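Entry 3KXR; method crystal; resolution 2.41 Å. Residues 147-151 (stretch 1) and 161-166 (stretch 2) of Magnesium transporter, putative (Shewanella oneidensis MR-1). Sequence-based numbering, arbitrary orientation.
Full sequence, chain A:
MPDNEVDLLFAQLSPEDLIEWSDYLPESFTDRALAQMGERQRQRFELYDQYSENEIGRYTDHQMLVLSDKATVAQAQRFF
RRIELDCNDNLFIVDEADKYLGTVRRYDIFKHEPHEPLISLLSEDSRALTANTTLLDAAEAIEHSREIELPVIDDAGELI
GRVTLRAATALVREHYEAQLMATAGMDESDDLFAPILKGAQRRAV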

# COMPACT_ATOMS: atom_id res chain seq x y z
N GLU A 147 23.51 9.36 -26.10
CA GLU A 147 22.82 9.10 -24.83
C GLU A 147 22.28 7.68 -24.72
O GLU A 147 21.92 7.06 -25.72
CB GLU A 147 21.62 10.02 -24.67
CG GLU A 147 21.79 11.49 -25.08
CD GLU A 147 22.85 12.21 -24.29
OE1 GLU A 147 23.31 11.69 -23.23
OE2 GLU A 147 23.26 13.30 -24.73
N ILE A 148 22.20 7.19 -23.50
CA ILE A 148 21.53 5.92 -23.26
C ILE A 148 20.19 6.13 -22.52
O ILE A 148 19.48 5.16 -22.19
CB ILE A 148 22.48 4.89 -22.56
CG1 ILE A 148 22.97 5.36 -21.18
CG2 ILE A 148 23.67 4.60 -23.46
CD1 ILE A 148 23.79 4.24 -20.33
N GLU A 149 19.83 7.38 -22.29
CA GLU A 149 18.54 7.69 -21.72
C GLU A 149 18.24 9.12 -22.04
O GLU A 149 19.16 9.92 -22.17
CB GLU A 149 18.58 7.51 -20.20
CG GLU A 149 19.60 8.45 -19.52
CD GLU A 149 19.85 8.18 -18.03
OE1 GLU A 149 18.87 8.01 -17.26
OE2 GLU A 149 21.04 8.18 -17.64
N LEU A 150 16.97 9.46 -22.10
CA LEU A 150 16.61 10.86 -22.19
C LEU A 150 15.50 11.19 -21.19
O LEU A 150 14.61 10.37 -20.96
CB LEU A 150 16.11 11.20 -23.59
CG LEU A 150 17.14 11.35 -24.73
CD1 LEU A 150 16.41 11.61 -26.07
CD2 LEU A 150 18.13 12.48 -24.40
N PRO A 151 15.54 12.39 -20.63
CA PRO A 151 14.45 12.86 -19.79
C PRO A 151 13.21 13.18 -20.60
O PRO A 151 13.31 13.66 -21.76
CB PRO A 151 15.02 14.14 -19.16
CG PRO A 151 15.95 14.62 -20.15
CD PRO A 151 16.52 13.46 -20.87
N GLY A 161 9.89 11.87 -15.90
CA GLY A 161 10.58 10.57 -15.94
C GLY A 161 11.57 10.47 -17.08
O GLY A 161 11.98 11.48 -17.64
N ARG A 162 11.96 9.26 -17.44
CA ARG A 162 12.93 9.08 -18.51
C ARG A 162 12.54 7.92 -19.41
O ARG A 162 11.74 7.08 -19.03
CB ARG A 162 14.30 8.82 -17.92
CG ARG A 162 14.45 7.42 -17.42
CD ARG A 162 15.71 7.23 -16.62
NE ARG A 162 15.79 5.86 -16.15
CZ ARG A 162 16.81 5.01 -16.32
NH1 ARG A 162 17.93 5.34 -16.96
NH2 ARG A 162 16.70 3.79 -15.84
N VAL A 163 13.15 7.89 -20.60
CA VAL A 163 13.07 6.73 -21.45
C VAL A 163 14.44 6.23 -21.76
O VAL A 163 15.31 7.01 -22.05
CB VAL A 163 12.42 7.10 -22.75
CG1 VAL A 163 12.44 5.87 -23.67
CG2 VAL A 163 11.00 7.53 -22.47
N THR A 164 14.65 4.93 -21.71
CA THR A 164 15.97 4.39 -21.89
C THR A 164 16.23 3.87 -23.31
O THR A 164 15.32 3.61 -24.07
CB THR A 164 16.21 3.23 -20.97
OG1 THR A 164 15.27 2.21 -21.30
CG2 THR A 164 16.05 3.62 -19.50
N LEU A 165 17.50 3.70 -23.65
CA LEU A 165 17.86 3.09 -24.91
C LEU A 165 17.26 1.68 -25.04
O LEU A 165 16.75 1.32 -26.08
CB LEU A 165 19.38 3.03 -25.08
CG LEU A 165 19.84 2.40 -26.39
CD1 LEU A 165 19.23 3.05 -27.64
CD2 LEU A 165 21.31 2.50 -26.45
N ARG A 166 17.30 0.91 -23.97
CA ARG A 166 16.66 -0.41 -23.94
C ARG A 166 15.18 -0.37 -24.29
O ARG A 166 14.72 -1.19 -25.08
CB ARG A 166 16.82 -1.05 -22.56
CG ARG A 166 16.65 -2.56 -22.60
CD ARG A 166 16.81 -3.17 -21.22
NE ARG A 166 18.09 -2.83 -20.61
CZ ARG A 166 19.26 -3.37 -20.95
NH1 ARG A 166 20.37 -2.98 -20.34
NH2 ARG A 166 19.32 -4.30 -21.90

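The strongest polar link between the two stretches is a salt bridge: Arg162 NH1 donates to Glu149 OE1 at 2.8 Å, with an N-H...O angle of 149°. The carboxylate oxygen lies at the edge of the guanidinium, near its plane, where the N-H bonds point, so charge attraction and hydrogen-bond direction work together. The register explains how the two side chains can meet. Glu149 pairs with Thr164 and Pro151 with Arg162, and all four residues direct their side chains to the same face of the sheet. Glu149 and Arg162 are therefore diagonal neighbours on that face, and their length closes the gap: Arg162 runs out from a p chi1 through t chi2 and chi3, while Glu149, also p at chi1 and t at chi2, brings its end nearer to the opposing strand. Both residues are buried, and their charged groups make further hydrogen bonds elsewhere in the structure, which helps pay for taking them out of water.

Beneath this bridge lies an antiparallel backbone pairing, the two strand directions meeting at 155° and their axes approaching to 4.7 Å. Its centre is the hydrogen-bonded pair Leu150 and Val163. Leu150 N donates to Val163 O at 3.0 Å, and Val163 N returns the bond to Leu150 O at 2.9 Å, both with N-H...O angles of 163°. This reciprocal ring belongs to a pair whose CA atoms stand 5.5 Å apart; the non-hydrogen-bonded pairs flanking it are tighter, at 4.2 Å from Glu149 CA to Thr164 CA and 4.3 Å from Pro151 CA to Arg162 CA. Proline fits this position because its nitrogen, which has no hydrogen to give, is not asked to donate across the pair.

The carbonyls also receive CA-H...O contacts, a softer addition to the ladder: Glu149 CA lies 3.3 Å from Val163 O, Arg162 CA 3.2 Å from Leu150 O, and Pro151 CA 3.6 Å from Gly161 O. At Gly161 the backbone angles, 161/-162, would jam a CB against the carbonyl oxygen of the preceding residue, so local conformation by itself calls for glycine.

One more backbone bond carries the pairing past the strand into the start of a helix. Leu165 N donates to Ile148 O at 2.9 Å and 159°, while Thr164, at the N-cap position, uses its side chain to cap a backbone nitrogen just beyond the stretch. Thus the helix begins while its first residue is still tied to the neighbouring segment.

Apolar packing is lighter. Leu165 points its CA-to-CB bond toward the first stretch, and its CD2 comes within 4.3 Å of Ile148 CG2, a modest contact between partly exposed residues. Leu150 and Val163 share the other face of the sheet, but the end of Leu150 leads away from the opposing strand. With 342 Å² buried in total, the rule here is a backbone ladder reinforced by one diagonal salt bridge, with a small hydrophobic touch beside the helix start.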